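Local coordinates for protein importin-95 (PDB 4XRI) that probably carries cargo proteins into the nucleus as an importin-beta transport receptor and is thought to bind a small GTPase, at residues V589-V594 / I633-N638; L613-T618 / S623-G628; D544-V549 / Q595-E600; P653-A658 / I672-D677. The protein carries 2 engineered substitutions. All coordinates share one frame; numbering follows the deposited sequence.

Overall arrangement
Following the chain from its N terminus, interaction 3 opens first at 544-549 and closes at 595-600, turning helices 546-567 and 573-597 into a hairpin. Interaction 1 has by then begun at 589-594, so the two cross, sharing helix 573-597. Its loop closes at 633-638 on helix 625-640. Interaction 2, whose segments are separated by four loop residues, is nested inside that loop and joins helix 605-616 to helix 625-640. Interaction 4 follows in series, closing helix 648-660 on helix 665-682. Centres of interactions 1 and 3 are about 11 Å apart and those of 1 and 4 about 15 Å, and both pairs touch, forming one continuous stack of helices.

Interaction 1: residues V589-V594 / I633-N638; sequences VLQATV and ISALAN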
loop_
_atom_site.group_PDB
_atom_site.type_symbol
_atom_site.label_atom_id
_atom_site.label_comp_id
_atom_site.label_asym_id
_atom_site.label_seq_id
_atom_site.Cartn_x
_atom_site.Cartn_y
_atom_site.Cartn_z
ATOM N N VAL A 589 11.313 -3.304 21.664
ATOM C CA VAL A 589 10.946 -3.881 22.949
ATOM C C VAL A 589 11.160 -2.874 24.071
ATOM O O VAL A 589 10.305 -2.718 24.944
ATOM C CB VAL A 589 11.759 -5.156 23.256
ATOM C CG1 VAL A 589 11.370 -5.707 24.615
ATOM C CG2 VAL A 589 11.539 -6.202 22.176
ATOM N N LEU A 590 12.310 -2.204 24.048
ATOM C CA LEU A 590 12.613 -1.172 25.032
ATOM C C LEU A 590 11.516 -0.111 25.053
ATOM O O LEU A 590 11.017 0.263 26.117
ATOM C CB LEU A 590 13.969 -0.521 24.744
ATOM C CG LEU A 590 14.320 0.640 25.679
ATOM C CD1 LEU A 590 14.471 0.141 27.107
ATOM C CD2 LEU A 590 15.577 1.367 25.223
ATOM N N GLN A 591 11.146 0.358 23.865
ATOM C CA GLN A 591 10.068 1.329 23.706
ATOM C C GLN A 591 8.777 0.848 24.364
ATOM O O GLN A 591 8.071 1.624 25.009
ATOM C CB GLN A 591 9.830 1.614 22.221
ATOM C CG GLN A 591 8.744 2.639 21.934
ATOM C CD GLN A 591 8.442 2.762 20.453
ATOM O OE1 GLN A 591 9.244 2.362 19.610
ATOM N NE2 GLN A 591 7.275 3.306 20.129
ATOM N N ALA A 592 8.489 -0.442 24.209
ATOM C CA ALA A 592 7.288 -1.045 24.777
ATOM C C ALA A 592 7.308 -0.993 26.302
ATOM O O ALA A 592 6.310 -0.642 26.932
ATOM C CB ALA A 592 7.139 -2.480 24.300
ATOM N N THR A 593 8.454 -1.331 26.889
ATOM C CA THR A 593 8.596 -1.325 28.340
ATOM C C THR A 593 8.530 0.094 28.893
ATOM O O THR A 593 7.985 0.319 29.973
ATOM C CB THR A 593 9.920 -1.974 28.789
ATOM O OG1 THR A 593 11.024 -1.249 28.235
ATOM C CG2 THR A 593 9.988 -3.428 28.337
ATOM N N VAL A 594 9.085 1.047 28.151
ATOM C CA VAL A 594 9.059 2.443 28.572
ATOM C C VAL A 594 7.627 2.963 28.634
ATOM O O VAL A 594 7.201 3.516 29.652
ATOM C CB VAL A 594 9.885 3.344 27.631
ATOM C CG1 VAL A 594 9.665 4.810 27.978
ATOM C CG2 VAL A 594 11.371 2.994 27.712
ATOM N N ILE A 633 13.280 7.126 22.441
ATOM C CA ILE A 633 13.545 8.368 23.157
ATOM C C ILE A 633 12.256 9.166 23.345
ATOM O O ILE A 633 12.009 9.733 24.413
ATOM C CB ILE A 633 14.587 9.230 22.419
ATOM C CG1 ILE A 633 15.954 8.544 22.446
ATOM C CG2 ILE A 633 14.689 10.612 23.050
ATOM C CD1 ILE A 633 17.008 9.251 21.628
ATOM N N SER A 634 11.435 9.198 22.299
ATOM C CA SER A 634 10.129 9.846 22.359
ATOM C C SER A 634 9.284 9.252 23.478
ATOM O O SER A 634 8.610 9.974 24.215
ATOM C CB SER A 634 9.396 9.712 21.023
ATOM O OG SER A 634 8.043 10.116 21.142
ATOM N N ALA A 635 9.332 7.928 23.593
ATOM C CA ALA A 635 8.625 7.213 24.650
ATOM C C ALA A 635 9.119 7.650 26.023
ATOM O O ALA A 635 8.326 7.909 26.928
ATOM C CB ALA A 635 8.794 5.717 24.480
ATOM N N LEU A 636 10.436 7.750 26.164
ATOM C CA LEU A 636 11.042 8.130 27.433
ATOM C C LEU A 636 10.683 9.563 27.817
ATOM O O LEU A 636 10.463 9.863 28.991
ATOM C CB LEU A 636 12.561 7.971 27.375
ATOM C CG LEU A 636 13.247 8.159 28.729
ATOM C CD1 LEU A 636 12.833 7.047 29.681
ATOM C CD2 LEU A 636 14.759 8.219 28.585
ATOM N N ALA A 637 10.620 10.443 26.825
ATOM C CA ALA A 637 10.272 11.836 27.077
ATOM C C ALA A 637 8.824 11.953 27.541
ATOM O O ALA A 637 8.520 12.711 28.460
ATOM C CB ALA A 637 10.506 12.681 25.826
ATOM N N ASN A 638 7.936 11.200 26.899
ATOM C CA ASN A 638 6.522 11.187 27.260
ATOM C C ASN A 638 6.305 10.625 28.659
ATOM O O ASN A 638 5.392 11.038 29.371
ATOM C CB ASN A 638 5.719 10.373 26.244
ATOM C CG ASN A 638 4.258 10.232 26.632
ATOM O OD1 ASN A 638 3.436 11.093 26.320
ATOM N ND2 ASN A 638 3.926 9.137 27.307
#
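V594 points at helix 625-640 and sets its CG1 methyl against the peptide link between A635 and L636. CG1 stands anti to the backbone N (chi1 172°), a setting that carries it 3.5 Å from A635 C and equally near L636 N, so it rests on the backbone as much as on side chains. The A635 CB methyl faces back, 3.7 Å from V594 CG1. L636 leans past at the flank and brings CD1 to within 4.2 Å of the same V594 CG1. On the other flank Q591 runs alongside, its CG 4.0 Å from A635 CB, while its extended chain carries the amide on to Q595, which accepts from NE2. The two segment axes approach to 8.8 Å and run almost parallel, at 10°; helices two apart in the chain lying side by side in the same direction fit the layered alpha-solenoid of a HEAT-repeat protein. The small A635 lets the V594 methyl come this near. I608 and I601 touch both V594 and L636, closing the apolar group from the side of helix 605-616 and the loop before it.

Interaction 2: residues L613-T618 / S623-G628; sequences LQILST and SSVPEG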
loop_
_atom_site.group_PDB
_atom_site.type_symbol
_atom_site.label_atom_id
_atom_site.label_comp_id
_atom_site.label_asym_id
_atom_site.label_seq_id
_atom_site.Cartn_x
_atom_site.Cartn_y
_atom_site.Cartn_z
ATOM N N LEU A 613 22.037 7.151 22.836
ATOM C CA LEU A 613 22.825 8.198 22.198
ATOM C C LEU A 613 24.128 7.635 21.638
ATOM O O LEU A 613 24.605 8.075 20.593
ATOM C CB LEU A 613 23.118 9.335 23.180
ATOM C CG LEU A 613 21.915 10.204 23.551
ATOM C CD1 LEU A 613 22.351 11.416 24.366
ATOM C CD2 LEU A 613 21.159 10.635 22.308
ATOM N N GLN A 614 24.698 6.662 22.342
ATOM C CA GLN A 614 25.904 5.985 21.878
ATOM C C GLN A 614 25.645 5.228 20.580
ATOM O O GLN A 614 26.515 5.149 19.712
ATOM C CB GLN A 614 26.432 5.027 22.948
ATOM C CG GLN A 614 27.270 5.702 24.020
ATOM C CD GLN A 614 27.715 4.746 25.107
ATOM O OE1 GLN A 614 27.018 3.787 25.433
ATOM N NE2 GLN A 614 28.890 5.000 25.669
ATOM N N ILE A 615 24.445 4.672 20.456
ATOM C CA ILE A 615 24.057 3.963 19.244
ATOM C C ILE A 615 23.882 4.949 18.090
ATOM O O ILE A 615 24.287 4.669 16.961
ATOM C CB ILE A 615 22.762 3.157 19.459
ATOM C CG1 ILE A 615 23.033 1.965 20.377
ATOM C CG2 ILE A 615 22.202 2.663 18.136
ATOM C CD1 ILE A 615 21.800 1.171 20.728
ATOM N N LEU A 616 23.301 6.109 18.388
ATOM C CA LEU A 616 23.120 7.162 17.390
ATOM C C LEU A 616 24.446 7.630 16.797
ATOM O O LEU A 616 24.550 7.859 15.593
ATOM C CB LEU A 616 22.385 8.362 17.996
ATOM C CG LEU A 616 20.863 8.283 18.133
ATOM C CD1 LEU A 616 20.307 9.623 18.597
ATOM C CD2 LEU A 616 20.224 7.859 16.819
ATOM N N SER A 617 25.457 7.769 17.649
ATOM C CA SER A 617 26.752 8.297 17.228
ATOM C C SER A 617 27.478 7.365 16.261
ATOM O O SER A 617 28.431 7.771 15.598
ATOM C CB SER A 617 27.640 8.564 18.446
ATOM O OG SER A 617 27.961 7.358 19.116
ATOM N N THR A 618 27.027 6.117 16.186
ATOM C CA THR A 618 27.662 5.134 15.317
ATOM C C THR A 618 26.779 4.728 14.147
ATOM O O THR A 618 27.141 3.850 13.367
ATOM C CB THR A 618 28.045 3.873 16.096
ATOM O OG1 THR A 618 26.876 3.304 16.697
ATOM C CG2 THR A 618 29.027 4.226 17.169
ATOM N N SER A 623 19.682 3.114 7.244
ATOM C CA SER A 623 19.548 2.287 8.433
ATOM C C SER A 623 18.214 2.557 9.118
ATOM O O SER A 623 17.741 3.692 9.149
ATOM C CB SER A 623 20.709 2.542 9.397
ATOM O OG SER A 623 20.547 1.814 10.601
ATOM N N SER A 624 17.607 1.506 9.660
ATOM C CA SER A 624 16.336 1.637 10.361
ATOM C C SER A 624 16.566 1.968 11.831
ATOM O O SER A 624 15.620 2.205 12.582
ATOM C CB SER A 624 15.517 0.352 10.233
ATOM O OG SER A 624 16.151 -0.726 10.895
ATOM N N VAL A 625 17.831 1.983 12.231
ATOM C CA VAL A 625 18.200 2.124 13.638
ATOM C C VAL A 625 17.953 3.514 14.248
ATOM O O VAL A 625 17.405 3.597 15.346
ATOM C CB VAL A 625 19.688 1.757 13.853
ATOM C CG1 VAL A 625 20.100 2.015 15.288
ATOM C CG2 VAL A 625 19.929 0.300 13.485
ATOM N N PRO A 626 18.362 4.603 13.561
ATOM C CA PRO A 626 18.127 5.903 14.204
ATOM C C PRO A 626 16.650 6.175 14.468
ATOM O O PRO A 626 16.304 6.809 15.465
ATOM C CB PRO A 626 18.691 6.909 13.188
ATOM C CG PRO A 626 19.659 6.143 12.379
ATOM C CD PRO A 626 19.082 4.758 12.284
ATOM N N GLU A 627 15.791 5.687 13.580
ATOM C CA GLU A 627 14.355 5.885 13.717
ATOM C C GLU A 627 13.810 5.127 14.923
ATOM O O GLU A 627 12.946 5.628 15.641
ATOM C CB GLU A 627 13.637 5.446 12.439
ATOM C CG GLU A 627 12.155 5.753 12.416
ATOM C CD GLU A 627 11.588 5.731 11.010
ATOM O OE1 GLU A 627 10.348 5.708 10.864
ATOM O OE2 GLU A 627 12.387 5.744 10.050
ATOM N N GLY A 628 14.327 3.922 15.142
ATOM C CA GLY A 628 13.939 3.118 16.285
ATOM C C GLY A 628 14.411 3.739 17.585
ATOM O O GLY A 628 13.699 3.728 18.587
#
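P626 brings the one ring of this contact, a puckered pyrrolidine (C-gamma exo), and L616 meets it at its CA-CB side: L616 CD2 lies 3.9 Å from P626 CA and 4.1 Å from P626 CB. L616 reaches there because its CG is anti to the carbonyl carbon (chi1 -80°), which turns the branched end toward the neighbouring helix. An aromatic ring lies on another side of the leucine, where F654 CD1 is 3.9 Å from L616 CB. Deeper in the contact, I615 and V625 point at each other and their side chains cross at about a right angle, methyl against methyl, with I615 CG2 3.6 Å from V625 CG1. Each of these methyls is anti to its own backbone N. The entry to the second helix is fixed by a capping bond from V625 N to S623 OG, 3.2 Å long and fairly straight at 162°. The contact thus closes a tight helix-loop-helix connection, with four loop residues between the segments. Helix 573-597 packs on V625 through E580, Q583 and T584, helix 546-567 touches I615 through L560 and L564, and helix 648-660 lies against L613 and L616.

Interaction 3: residues D544-V549 / Q595-E600; sequences DSLSAV and QRLDKE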
loop_
_atom_site.group_PDB
_atom_site.type_symbol
_atom_site.label_atom_id
_atom_site.label_comp_id
_atom_site.label_asym_id
_atom_site.label_seq_id
_atom_site.Cartn_x
_atom_site.Cartn_y
_atom_site.Cartn_z
ATOM N N ASP A 544 -0.115 -6.395 37.390
ATOM C CA ASP A 544 0.563 -7.417 38.180
ATOM C C ASP A 544 1.913 -7.793 37.573
ATOM O O ASP A 544 2.775 -8.355 38.252
ATOM C CB ASP A 544 -0.313 -8.667 38.311
ATOM C CG ASP A 544 -1.380 -8.528 39.384
ATOM O OD1 ASP A 544 -1.833 -9.568 39.906
ATOM O OD2 ASP A 544 -1.765 -7.382 39.703
ATOM N N SER A 545 2.089 -7.478 36.294
ATOM C CA SER A 545 3.295 -7.852 35.563
ATOM C C SER A 545 4.315 -6.718 35.465
ATOM O O SER A 545 5.373 -6.883 34.859
ATOM C CB SER A 545 2.932 -8.322 34.152
ATOM O OG SER A 545 2.228 -9.551 34.169
ATOM N N LEU A 546 3.998 -5.571 36.060
ATOM C CA LEU A 546 4.829 -4.376 35.906
ATOM C C LEU A 546 6.267 -4.567 36.390
ATOM O O LEU A 546 7.207 -4.096 35.751
ATOM C CB LEU A 546 4.198 -3.196 36.640
ATOM C CG LEU A 546 3.026 -2.539 35.914
ATOM C CD1 LEU A 546 2.588 -1.281 36.640
ATOM C CD2 LEU A 546 3.396 -2.227 34.474
ATOM N N SER A 547 6.433 -5.257 37.512
ATOM C CA SER A 547 7.762 -5.529 38.044
ATOM C C SER A 547 8.555 -6.421 37.093
ATOM O O SER A 547 9.772 -6.276 36.956
ATOM C CB SER A 547 7.657 -6.175 39.426
ATOM O OG SER A 547 6.663 -7.186 39.440
ATOM N N ALA A 548 7.851 -7.333 36.430
ATOM C CA ALA A 548 8.461 -8.204 35.431
ATOM C C ALA A 548 8.914 -7.392 34.218
ATOM O O ALA A 548 10.007 -7.602 33.695
ATOM C CB ALA A 548 7.487 -9.302 35.010
ATOM N N VAL A 549 8.065 -6.465 33.780
ATOM C CA VAL A 549 8.392 -5.546 32.691
ATOM C C VAL A 549 9.634 -4.724 33.023
ATOM O O VAL A 549 10.501 -4.507 32.172
ATOM C CB VAL A 549 7.217 -4.587 32.392
ATOM C CG1 VAL A 549 7.627 -3.525 31.380
ATOM C CG2 VAL A 549 6.013 -5.363 31.900
ATOM N N GLN A 595 6.890 2.776 27.541
ATOM C CA GLN A 595 5.489 3.192 27.471
ATOM C C GLN A 595 4.638 2.500 28.529
ATOM O O GLN A 595 3.789 3.130 29.164
ATOM C CB GLN A 595 4.902 2.910 26.084
ATOM C CG GLN A 595 5.446 3.795 24.978
ATOM C CD GLN A 595 4.681 3.639 23.675
ATOM O OE1 GLN A 595 5.276 3.499 22.605
ATOM N NE2 GLN A 595 3.354 3.668 23.759
ATOM N N ARG A 596 4.876 1.207 28.718
ATOM C CA ARG A 596 4.089 0.417 29.654
ATOM C C ARG A 596 4.361 0.819 31.104
ATOM O O ARG A 596 3.454 0.832 31.934
ATOM C CB ARG A 596 4.369 -1.073 29.471
ATOM C CG ARG A 596 3.417 -1.961 30.250
ATOM C CD ARG A 596 1.973 -1.670 29.873
ATOM N NE ARG A 596 1.029 -2.327 30.774
ATOM C CZ ARG A 596 0.522 -1.768 31.869
ATOM N NH1 ARG A 596 0.866 -0.533 32.206
ATOM N NH2 ARG A 596 -0.330 -2.447 32.629
ATOM N N LEU A 597 5.613 1.141 31.412
ATOM C CA LEU A 597 5.988 1.485 32.778
ATOM C C LEU A 597 5.653 2.941 33.089
ATOM O O LEU A 597 5.390 3.285 34.243
ATOM C CB LEU A 597 7.479 1.226 33.007
ATOM C CG LEU A 597 7.887 -0.237 33.189
ATOM C CD1 LEU A 597 9.401 -0.384 33.233
ATOM C CD2 LEU A 597 7.259 -0.823 34.449
ATOM N N ASP A 598 5.647 3.779 32.052
ATOM C CA ASP A 598 5.421 5.217 32.196
ATOM C C ASP A 598 6.392 5.817 33.211
ATOM O O ASP A 598 7.603 5.649 33.084
ATOM C CB ASP A 598 3.973 5.505 32.601
ATOM C CG ASP A 598 3.556 6.934 32.300
ATOM O OD1 ASP A 598 4.132 7.538 31.374
ATOM O OD2 ASP A 598 2.659 7.455 32.994
ATOM N N LYS A 599 5.855 6.503 34.218
ATOM C CA LYS A 599 6.662 7.205 35.216
ATOM C C LYS A 599 7.660 6.302 35.936
ATOM O O LYS A 599 8.710 6.758 36.390
ATOM C CB LYS A 599 5.750 7.871 36.249
ATOM C CG LYS A 599 4.880 8.981 35.693
ATOM C CD LYS A 599 5.678 10.253 35.486
ATOM C CE LYS A 599 4.804 11.355 34.924
ATOM N NZ LYS A 599 3.600 11.581 35.770
ATOM N N GLU A 600 7.328 5.020 36.035
ATOM C CA GLU A 600 8.145 4.071 36.783
ATOM C C GLU A 600 9.464 3.741 36.081
ATOM O O GLU A 600 10.324 3.071 36.650
ATOM C CB GLU A 600 7.357 2.785 37.029
ATOM C CG GLU A 600 6.025 3.000 37.736
ATOM C CD GLU A 600 6.178 3.738 39.052
ATOM O OE1 GLU A 600 7.111 3.412 39.814
ATOM O OE2 GLU A 600 5.369 4.651 39.319
#
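L597 fills the tight, buried part of this contact, lodged against V549 and the first turn of helix 546-567. V549 and L597 lie alongside one another, pointing opposite ways, with V549 CG1 3.8 Å from L597 CG and 4.1 Å from L597 CD1. L597 CD2 goes further across: it lies 3.5 Å from the carbonyl oxygen L546 O and 4.1 Å from the L546 CD2 methyl. CG of L597 is anti to the carbonyl carbon (chi1 -76°), and this directs both methyls at the facing helix. Cut back to an alanine, this position is likely to leave V549 CG1 without its apolar partner across the contact and to open a gap beside L546. Toward the partly exposed side the packing thins to one methyl over a flat group: L546 CD2 sits 3.8 Å above one face of the R596 guanidinium, displaced toward its rim, and the two side chains cross at about a right angle. R596 NH2 is anchored by A541 O and N543 OD1, which would limit turning of the group beneath the leucine. Just past L597 the helix breaks at D598, whose phi is positive (54°). The start of one helix thus meets the end of the next, closing the sort of antiparallel helical hairpin from which HEAT-repeat solenoids are built.

Interaction 4: residues P653-A658 / I672-D677; sequences PFLYNA and IGLVSD
L655 reaches across from helix 648-660 and divides its two methyls between neighbouring residues of helix 665-682. CD1 of L655 touches L674 CB at 3.7 Å, and its other branch, CD2, approaches V675 CG2 at 4.2 Å. Holding CG anti to the backbone N (chi1 -179°) points the branched end of the leucine at the facing helix. V675 turns CG2 to meet it, this methyl being the one beside its own backbone N. L655 and the L674 CB between them bridge the 7.8 Å separating the CA atoms of L655 and L674, and the contact is apolar throughout, with no hydrogen bond across it. The two are consecutive helices, joined by a short connection and packed on each other as in the superhelix of HEAT-repeat proteins. Around this first shell, F630 of helix 625-640 touches L655, A658 and L674, while F693 of helix 690-701 touches both L655 and V675; two aromatic residues thus border the leucine. L674 sends CD1 on to S634 CA, 3.8 Å away. Further out, D677 OD2 is probably hydrogen-bonded to S634 OG, tying helix 665-682 to helix 625-640, and S676 OG is hydrogen-bonded to D720 OD2 toward helix 711-725, where C717 also packs on V675.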
loop_
_atom_site.group_PDB
_atom_site.type_symbol
_atom_site.label_atom_id
_atom_site.label_comp_id
_atom_site.label_asym_id
_atom_site.label_seq_id
_atom_site.Cartn_x
_atom_site.Cartn_y
_atom_site.Cartn_z
ATOM N N PRO A 653 21.510 18.274 20.177
ATOM C CA PRO A 653 22.282 18.316 18.926
ATOM C C PRO A 653 21.978 17.162 17.965
ATOM O O PRO A 653 21.993 17.365 16.750
ATOM C CB PRO A 653 23.733 18.248 19.415
ATOM C CG PRO A 653 23.690 18.859 20.762
ATOM C CD PRO A 653 22.394 18.392 21.352
ATOM N N PHE A 654 21.708 15.974 18.495
ATOM C CA PHE A 654 21.310 14.850 17.652
ATOM C C PHE A 654 19.966 15.137 16.995
ATOM O O PHE A 654 19.759 14.842 15.819
ATOM C CB PHE A 654 21.230 13.555 18.461
ATOM C CG PHE A 654 22.568 13.007 18.868
ATOM C CD1 PHE A 654 23.259 12.144 18.034
ATOM C CD2 PHE A 654 23.128 13.343 20.088
ATOM C CE1 PHE A 654 24.486 11.631 18.408
ATOM C CE2 PHE A 654 24.353 12.833 20.468
ATOM C CZ PHE A 654 25.037 11.978 19.626
ATOM N N LEU A 655 19.059 15.721 17.770
ATOM C CA LEU A 655 17.738 16.083 17.277
ATOM C C LEU A 655 17.831 17.154 16.193
ATOM O O LEU A 655 17.178 17.052 15.153
ATOM C CB LEU A 655 16.857 16.570 18.428
ATOM C CG LEU A 655 15.421 16.956 18.072
ATOM C CD1 LEU A 655 14.742 15.828 17.318
ATOM C CD2 LEU A 655 14.638 17.312 19.328
ATOM N N TYR A 656 18.647 18.174 16.446
ATOM C CA TYR A 656 18.891 19.237 15.475
ATOM C C TYR A 656 19.373 18.675 14.141
ATOM O O TYR A 656 18.890 19.062 13.078
ATOM C CB TYR A 656 19.928 20.233 16.005
ATOM C CG TYR A 656 19.512 20.985 17.247
ATOM C CD1 TYR A 656 18.171 21.207 17.538
ATOM C CD2 TYR A 656 20.465 21.476 18.130
ATOM C CE1 TYR A 656 17.792 21.898 18.676
ATOM C CE2 TYR A 656 20.098 22.166 19.269
ATOM C CZ TYR A 656 18.762 22.374 19.536
ATOM O OH TYR A 656 18.395 23.063 20.669
ATOM N N ASN A 657 20.330 17.757 14.211
ATOM C CA ASN A 657 20.953 17.202 13.018
ATOM C C ASN A 657 19.973 16.381 12.192
ATOM O O ASN A 657 19.999 16.418 10.962
ATOM C CB ASN A 657 22.157 16.345 13.401
ATOM C CG ASN A 657 23.145 16.198 12.267
ATOM O OD1 ASN A 657 23.240 15.141 11.643
ATOM N ND2 ASN A 657 23.882 17.269 11.983
ATOM N N ALA A 658 19.106 15.644 12.878
ATOM C CA ALA A 658 18.060 14.880 12.211
ATOM C C ALA A 658 17.060 15.823 11.549
ATOM O O ALA A 658 16.590 15.568 10.439
ATOM C CB ALA A 658 17.358 13.960 13.199
ATOM N N ILE A 672 10.881 15.788 13.536
ATOM C CA ILE A 672 9.825 16.782 13.692
ATOM C C ILE A 672 8.801 16.308 14.717
ATOM O O ILE A 672 8.334 17.083 15.547
ATOM C CB ILE A 672 9.125 17.068 12.356
ATOM C CG1 ILE A 672 10.135 17.601 11.339
ATOM C CG2 ILE A 672 7.988 18.057 12.553
ATOM C CD1 ILE A 672 9.602 17.643 9.920
ATOM N N GLY A 673 8.472 15.022 14.654
ATOM C CA GLY A 673 7.573 14.410 15.614
ATOM C C GLY A 673 8.174 14.445 17.007
ATOM O O GLY A 673 7.465 14.612 18.000
ATOM N N LEU A 674 9.492 14.289 17.084
ATOM C CA LEU A 674 10.194 14.335 18.363
ATOM C C LEU A 674 10.128 15.725 18.989
ATOM O O LEU A 674 10.048 15.857 20.209
ATOM C CB LEU A 674 11.655 13.906 18.195
ATOM C CG LEU A 674 12.049 12.561 18.809
ATOM C CD1 LEU A 674 11.780 12.559 20.308
ATOM C CD2 LEU A 674 11.310 11.419 18.124
ATOM N N VAL A 675 10.168 16.758 18.153
ATOM C CA VAL A 675 10.066 18.130 18.645
ATOM C C VAL A 675 8.696 18.355 19.268
ATOM O O VAL A 675 8.573 18.984 20.319
ATOM C CB VAL A 675 10.297 19.168 17.529
ATOM C CG1 VAL A 675 10.164 20.582 18.087
ATOM C CG2 VAL A 675 11.669 18.974 16.904
ATOM N N SER A 676 7.668 17.828 18.609
ATOM C CA SER A 676 6.313 17.868 19.146
ATOM C C SER A 676 6.242 17.139 20.481
ATOM O O SER A 676 5.667 17.644 21.445
ATOM C CB SER A 676 5.316 17.254 18.161
ATOM O OG SER A 676 5.004 18.166 17.123
ATOM N N ASP A 677 6.837 15.949 20.527
ATOM C CA ASP A 677 6.884 15.152 21.747
ATOM C C ASP A 677 7.551 15.909 22.891
ATOM O O ASP A 677 7.005 15.993 23.990
ATOM C CB ASP A 677 7.626 13.836 21.501
ATOM C CG ASP A 677 6.873 12.910 20.574
ATOM O OD1 ASP A 677 5.626 12.914 20.621
ATOM O OD2 ASP A 677 7.529 12.178 19.801
#